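Local atomic coordinates of 6-phospho-alpha-glucosidase (Merdibacter massiliensis, PDB entry 6VC6), a protein that hydrolyses 6-phospho-alpha-glucosides, probably by the NAD- and manganese-dependent mechanism of family 4 glycosidases. Residues R134-Y145 / D163-D171. Sequence-based numbering, arbitrary orientation.
Sequences RQYSPNAWILNY and DNRILNICD. With MN (manganese (II) ion), chain E; NAD (nicotinamide-adenine-dinucleotide), chain G; G6P (6-O-phosphono-alpha-D-glucopyranose), chain F.
Parallel strand pairing joins I142, L143 and N144 to I166, L167 and N168, neighbouring strands of the Rossmann-like sheet linked as a beta-alpha-beta crossover. The evidence is four backbone bonds, I142 N to R165 O, L167 N to I142 O, N144 N to L167 O and I169 N to N144 O, with strand axes 18° apart. On the face carrying I142, N144, I166 and N168, against helix 149-159, N144 ND2 reaches N168 OD1 at 2.7 Å in the carbonyl plane, though the amides stand perpendicular. The W141 ring lies on R165, just before strand 166-169, in a CH-pi contact, R165 CA 3.7 Å from its six-membered-ring centroid and over the face.

R134 ties the loops leading into both strands together. Its chain, bent at chi2 (-39°), brings the guanidinium side-on to D163, NE to OD2 at 2.8 Å and NH1 to OD1 at 3.0 Å, each through a syn lone pair; NH1 and NH2 clasp A140 O, NH2 at 2.9 Å, while I142 CD1 lies over one guanidinium face. A leucine here would probably leave D163 without its countercharge and A140 O without both side-chain donors, freeing the turn before strand 141-144 to shift.

At the C-terminal end the strands open onto the cofactor: Y145 O accepts from NAD N7N at 2.9 Å and D171 N donates to NAD O7N at 3.1 Å. C170 SG binds manganese at 2.2 Å, alongside H200, NAD O7N and two sugar oxygens. The metal would be expected to polarise both carboxamide and sugar hydroxyls, consistent with redox-assisted glycoside cleavage.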
loop_
_atom_site.group_PDB
_atom_site.type_symbol
_atom_site.label_atom_id
_atom_site.label_comp_id
_atom_site.label_asym_id
_atom_site.label_seq_id
_atom_site.Cartn_x
_atom_site.Cartn_y
_atom_site.Cartn_z
ATOM N N ARG A 134 -15.954 2.478 -13.863
ATOM C CA ARG A 134 -17.261 1.854 -13.794
ATOM C C ARG A 134 -18.158 2.273 -14.951
ATOM O O ARG A 134 -19.129 1.606 -15.267
ATOM C CB ARG A 134 -17.913 2.093 -12.438
ATOM C CG ARG A 134 -17.269 1.308 -11.307
ATOM C CD ARG A 134 -16.882 -0.092 -11.738
ATOM N NE ARG A 134 -16.483 -0.920 -10.615
ATOM C CZ ARG A 134 -15.698 -1.983 -10.707
ATOM N NH1 ARG A 134 -15.390 -2.672 -9.631
ATOM N NH2 ARG A 134 -15.223 -2.363 -11.874
ATOM N N GLN A 135 -17.836 3.413 -15.544
ATOM C CA GLN A 135 -18.503 3.894 -16.743
ATOM C C GLN A 135 -18.301 2.954 -17.938
ATOM O O GLN A 135 -19.175 2.823 -18.777
ATOM C CB GLN A 135 -18.050 5.312 -17.086
ATOM C CG GLN A 135 -18.980 6.398 -16.577
ATOM C CD GLN A 135 -18.325 7.769 -16.505
ATOM O OE1 GLN A 135 -17.545 8.148 -17.375
ATOM N NE2 GLN A 135 -18.654 8.523 -15.468
ATOM N N TYR A 136 -17.118 2.366 -18.046
ATOM C CA TYR A 136 -16.814 1.455 -19.143
ATOM C C TYR A 136 -16.843 -0.048 -18.840
ATOM O O TYR A 136 -17.371 -0.824 -19.619
ATOM C CB TYR A 136 -15.484 1.841 -19.767
ATOM C CG TYR A 136 -15.443 3.285 -20.161
ATOM C CD1 TYR A 136 -15.945 3.702 -21.374
ATOM C CD2 TYR A 136 -14.922 4.234 -19.311
ATOM C CE1 TYR A 136 -15.916 5.028 -21.735
ATOM C CE2 TYR A 136 -14.888 5.561 -19.662
ATOM C CZ TYR A 136 -15.386 5.953 -20.876
ATOM O OH TYR A 136 -15.356 7.271 -21.227
ATOM N N SER A 137 -16.266 -0.454 -17.718
ATOM C CA SER A 137 -16.202 -1.862 -17.352
ATOM C C SER A 137 -16.693 -2.083 -15.927
ATOM O O SER A 137 -15.908 -2.207 -15.000
ATOM C CB SER A 137 -14.792 -2.416 -17.536
ATOM O OG SER A 137 -14.424 -2.433 -18.899
ATOM N N PRO A 138 -18.086 -2.143 -15.792
ATOM C CA PRO A 138 -18.539 -2.235 -14.393
ATOM C C PRO A 138 -18.090 -3.478 -13.630
ATOM O O PRO A 138 -17.998 -3.424 -12.417
ATOM C CB PRO A 138 -20.066 -2.186 -14.493
ATOM C CG PRO A 138 -20.376 -2.760 -15.803
ATOM C CD PRO A 138 -19.364 -2.108 -16.664
ATOM N N ASN A 139 -17.881 -4.587 -14.319
ATOM C CA ASN A 139 -17.542 -5.836 -13.655
ATOM C C ASN A 139 -16.054 -6.188 -13.555
ATOM O O ASN A 139 -15.708 -7.282 -13.144
ATOM C CB ASN A 139 -18.348 -6.983 -14.254
ATOM C CG ASN A 139 -19.806 -6.618 -14.450
ATOM O OD1 ASN A 139 -20.506 -6.290 -13.495
ATOM N ND2 ASN A 139 -20.263 -6.648 -15.696
ATOM N N ALA A 140 -15.176 -5.273 -13.942
ATOM C CA ALA A 140 -13.749 -5.543 -13.857
ATOM C C ALA A 140 -13.311 -5.587 -12.399
ATOM O O ALA A 140 -13.812 -4.834 -11.560
ATOM C CB ALA A 140 -12.956 -4.477 -14.611
ATOM N N TRP A 141 -12.377 -6.485 -12.096
ATOM C CA TRP A 141 -11.809 -6.565 -10.757
ATOM C C TRP A 141 -10.774 -5.460 -10.586
ATOM O O TRP A 141 -9.810 -5.380 -11.356
ATOM C CB TRP A 141 -11.184 -7.936 -10.516
ATOM C CG TRP A 141 -12.049 -8.856 -9.710
ATOM C CD1 TRP A 141 -12.756 -9.928 -10.169
ATOM C CD2 TRP A 141 -12.304 -8.781 -8.301
ATOM N NE1 TRP A 141 -13.433 -10.528 -9.135
ATOM C CE2 TRP A 141 -13.173 -9.843 -7.977
ATOM C CE3 TRP A 141 -11.882 -7.921 -7.282
ATOM C CZ2 TRP A 141 -13.627 -10.067 -6.679
ATOM C CZ3 TRP A 141 -12.334 -8.146 -5.993
ATOM C CH2 TRP A 141 -13.198 -9.210 -5.704
ATOM N N ILE A 142 -10.972 -4.611 -9.585
ATOM C CA ILE A 142 -10.091 -3.480 -9.324
ATOM C C ILE A 142 -9.186 -3.850 -8.157
ATOM O O ILE A 142 -9.641 -3.960 -7.013
ATOM C CB ILE A 142 -10.886 -2.200 -9.038
ATOM C CG1 ILE A 142 -11.588 -1.719 -10.310
ATOM C CG2 ILE A 142 -9.974 -1.119 -8.488
ATOM C CD1 ILE A 142 -12.540 -0.565 -10.086
ATOM N N LEU A 143 -7.904 -4.055 -8.447
ATOM C CA LEU A 143 -6.893 -4.329 -7.433
ATOM C C LEU A 143 -6.086 -3.057 -7.212
ATOM O O LEU A 143 -5.444 -2.557 -8.142
ATOM C CB LEU A 143 -5.984 -5.482 -7.862
ATOM C CG LEU A 143 -6.680 -6.743 -8.381
ATOM C CD1 LEU A 143 -5.672 -7.855 -8.619
ATOM C CD2 LEU A 143 -7.765 -7.198 -7.417
ATOM N N ASN A 144 -6.115 -2.537 -5.988
ATOM C CA ASN A 144 -5.586 -1.212 -5.692
ATOM C C ASN A 144 -4.375 -1.309 -4.774
ATOM O O ASN A 144 -4.463 -1.876 -3.678
ATOM C CB ASN A 144 -6.659 -0.330 -5.054
ATOM C CG ASN A 144 -6.131 1.035 -4.672
ATOM O OD1 ASN A 144 -5.605 1.763 -5.512
ATOM N ND2 ASN A 144 -6.264 1.387 -3.399
ATOM N N TYR A 145 -3.281 -0.696 -5.162
ATOM C CA TYR A 145 -2.125 -0.566 -4.318
ATOM C C TYR A 145 -2.063 0.864 -3.785
ATOM O O TYR A 145 -1.364 1.135 -2.835
ATOM C CB TYR A 145 -0.886 -0.808 -5.155
ATOM C CG TYR A 145 -0.131 -2.079 -4.910
ATOM C CD1 TYR A 145 0.586 -2.663 -5.918
ATOM C CD2 TYR A 145 -0.102 -2.667 -3.676
ATOM C CE1 TYR A 145 1.309 -3.806 -5.713
ATOM C CE2 TYR A 145 0.612 -3.816 -3.459
ATOM C CZ TYR A 145 1.317 -4.377 -4.487
ATOM O OH TYR A 145 2.029 -5.514 -4.290
ATOM N N ASP A 163 -20.430 -2.214 -4.560
ATOM C CA ASP A 163 -19.411 -2.722 -5.470
ATOM C C ASP A 163 -18.638 -3.843 -4.785
ATOM O O ASP A 163 -17.962 -3.613 -3.777
ATOM C CB ASP A 163 -18.472 -1.597 -5.901
ATOM C CG ASP A 163 -17.720 -1.919 -7.181
ATOM O OD1 ASP A 163 -17.315 -3.087 -7.364
ATOM O OD2 ASP A 163 -17.533 -1.000 -8.006
ATOM N N ASN A 164 -18.733 -5.052 -5.334
ATOM C CA ASN A 164 -18.112 -6.230 -4.745
ATOM C C ASN A 164 -16.840 -6.655 -5.468
ATOM O O ASN A 164 -16.349 -7.763 -5.232
ATOM C CB ASN A 164 -19.107 -7.392 -4.720
ATOM C CG ASN A 164 -20.151 -7.239 -3.634
ATOM O OD1 ASN A 164 -19.841 -7.314 -2.445
ATOM N ND2 ASN A 164 -21.398 -7.026 -4.038
ATOM N N ARG A 165 -16.295 -5.808 -6.338
ATOM C CA ARG A 165 -15.095 -6.137 -7.096
ATOM C C ARG A 165 -14.036 -5.055 -6.933
ATOM O O ARG A 165 -13.394 -4.631 -7.898
ATOM C CB ARG A 165 -15.427 -6.366 -8.569
ATOM C CG ARG A 165 -16.335 -7.568 -8.804
ATOM C CD ARG A 165 -16.291 -8.038 -10.248
ATOM N NE ARG A 165 -16.130 -9.488 -10.346
ATOM C CZ ARG A 165 -17.086 -10.322 -10.744
ATOM N NH1 ARG A 165 -18.279 -9.854 -11.083
ATOM N NH2 ARG A 165 -16.848 -11.625 -10.802
ATOM N N ILE A 166 -13.844 -4.592 -5.699
ATOM C CA ILE A 166 -12.773 -3.668 -5.346
ATOM C C ILE A 166 -12.009 -4.266 -4.174
ATOM O O ILE A 166 -12.608 -4.596 -3.144
ATOM C CB ILE A 166 -13.306 -2.269 -4.979
ATOM C CG1 ILE A 166 -14.195 -1.716 -6.094
ATOM C CG2 ILE A 166 -12.153 -1.318 -4.695
ATOM C CD1 ILE A 166 -14.823 -0.379 -5.758
ATOM N N LEU A 167 -10.693 -4.403 -4.325
ATOM C CA LEU A 167 -9.847 -4.985 -3.291
ATOM C C LEU A 167 -8.616 -4.112 -3.096
ATOM O O LEU A 167 -7.870 -3.866 -4.049
ATOM C CB LEU A 167 -9.437 -6.415 -3.651
ATOM C CG LEU A 167 -8.638 -7.154 -2.575
ATOM C CD1 LEU A 167 -9.386 -7.138 -1.250
ATOM C CD2 LEU A 167 -8.334 -8.579 -3.006
ATOM N N ASN A 168 -8.408 -3.651 -1.867
ATOM C CA ASN A 168 -7.212 -2.909 -1.490
ATOM C C ASN A 168 -6.236 -3.857 -0.806
ATOM O O ASN A 168 -6.631 -4.631 0.075
ATOM C CB ASN A 168 -7.562 -1.743 -0.562
ATOM C CG ASN A 168 -8.566 -0.788 -1.179
ATOM O OD1 ASN A 168 -8.199 0.109 -1.939
ATOM N ND2 ASN A 168 -9.840 -0.973 -0.853
ATOM N N ILE A 169 -4.966 -3.805 -1.217
ATOM C CA ILE A 169 -3.943 -4.708 -0.709
ATOM C C ILE A 169 -2.681 -3.923 -0.373
ATOM O O ILE A 169 -2.460 -2.810 -0.856
ATOM C CB ILE A 169 -3.611 -5.842 -1.706
ATOM C CG1 ILE A 169 -3.006 -5.268 -2.990
ATOM C CG2 ILE A 169 -4.853 -6.669 -2.018
ATOM C CD1 ILE A 169 -3.058 -6.221 -4.164
ATOM N N CYS A 170 -1.848 -4.534 0.468
ATOM C CA CYS A 170 -0.563 -3.981 0.872
ATOM C C CYS A 170 0.456 -5.106 0.941
ATOM O O CYS A 170 0.126 -6.219 1.362
ATOM C CB CYS A 170 -0.653 -3.284 2.233
ATOM S SG CYS A 170 0.927 -2.743 2.919
ATOM N N ASP A 171 1.692 -4.810 0.540
ATOM C CA ASP A 171 2.733 -5.828 0.481
ATOM C C ASP A 171 3.579 -5.893 1.745
ATOM O O ASP A 171 4.508 -6.705 1.805
ATOM C CB ASP A 171 3.635 -5.610 -0.740
ATOM C CG ASP A 171 4.367 -4.285 -0.712
ATOM O OD1 ASP A 171 5.174 -4.049 -1.634
ATOM O OD2 ASP A 171 4.138 -3.478 0.209
HETATM MN MN MN E . 1.526 -0.759 2.252
HETATM P PA NAD G . 5.105 7.735 -8.617
HETATM O O1A NAD G . 6.425 7.254 -9.170
HETATM O O2A NAD G . 4.859 9.212 -8.430
HETATM O O5B NAD G . 3.923 7.146 -9.535
HETATM C C5B NAD G . 2.610 7.689 -9.460
HETATM C C4B NAD G . 2.006 7.750 -10.853
HETATM O O4B NAD G . 0.584 7.870 -10.763
HETATM C C3B NAD G . 2.520 8.966 -11.605
HETATM O O3B NAD G . 3.017 8.563 -12.883
HETATM C C2B NAD G . 1.311 9.858 -11.792
HETATM O O2B NAD G . 1.328 10.469 -13.084
HETATM C C1B NAD G . 0.145 8.895 -11.655
HETATM N N9A NAD G . -1.073 9.571 -11.146
HETATM C C8A NAD G . -1.143 10.483 -10.157
HETATM N N7A NAD G . -2.423 10.895 -9.966
HETATM C C5A NAD G . -3.196 10.240 -10.852
HETATM C C6A NAD G . -4.637 10.199 -11.197
HETATM N N6A NAD G . -5.539 10.964 -10.536
HETATM N N1A NAD G . -5.022 9.372 -12.195
HETATM C C2A NAD G . -4.140 8.604 -12.862
HETATM N N3A NAD G . -2.821 8.592 -12.603
HETATM C C4A NAD G . -2.299 9.375 -11.630
HETATM O O3 NAD G . 4.816 6.995 -7.216
HETATM P PN NAD G . 5.492 5.592 -6.820
HETATM O O1N NAD G . 6.593 5.859 -5.821
HETATM O O2N NAD G . 5.767 4.788 -8.069
HETATM O O5D NAD G . 4.263 4.911 -6.040
HETATM C C5D NAD G . 3.193 4.315 -6.770
HETATM C C4D NAD G . 2.042 4.060 -5.808
HETATM O O4D NAD G . 2.110 2.722 -5.309
HETATM C C3D NAD G . 2.132 4.990 -4.608
HETATM O O3D NAD G . 0.845 5.560 -4.363
HETATM C C2D NAD G . 2.489 4.088 -3.449
HETATM O O2D NAD G . 1.894 4.545 -2.234
HETATM C C1D NAD G . 1.898 2.765 -3.898
HETATM N N1N NAD G . 2.492 1.622 -3.208
HETATM C C2N NAD G . 1.697 0.935 -2.387
HETATM C C3N NAD G . 2.167 -0.164 -1.690
HETATM C C7N NAD G . 1.230 -0.898 -0.778
HETATM O O7N NAD G . 1.678 -1.708 0.016
HETATM N N7N NAD G . -0.073 -0.630 -0.856
HETATM C C4N NAD G . 3.486 -0.562 -1.862
HETATM C C5N NAD G . 4.298 0.173 -2.721
HETATM C C6N NAD G . 3.770 1.270 -3.396
HETATM C C1 G6P F . 5.995 -0.190 2.430
HETATM C C2 G6P F . 4.466 -0.125 2.299
HETATM C C3 G6P F . 3.969 0.789 1.192
HETATM C C4 G6P F . 4.802 2.049 1.185
HETATM C C5 G6P F . 6.201 1.663 0.744
HETATM C C6 G6P F . 7.114 2.878 0.830
HETATM O O1 G6P F . 6.424 -1.553 2.319
HETATM O O2 G6P F . 3.954 -1.446 2.079
HETATM O O3 G6P F . 2.590 1.115 1.389
HETATM O O4 G6P F . 4.240 2.986 0.262
HETATM O O5 G6P F . 6.788 0.638 1.556
HETATM O O6 G6P F . 8.189 2.709 -0.087
HETATM P P G6P F . 9.149 3.945 -0.455
HETATM O O1P G6P F . 8.382 4.656 -1.545
HETATM O O2P G6P F . 9.274 4.726 0.832
HETATM O O3P G6P F . 10.434 3.287 -0.895
#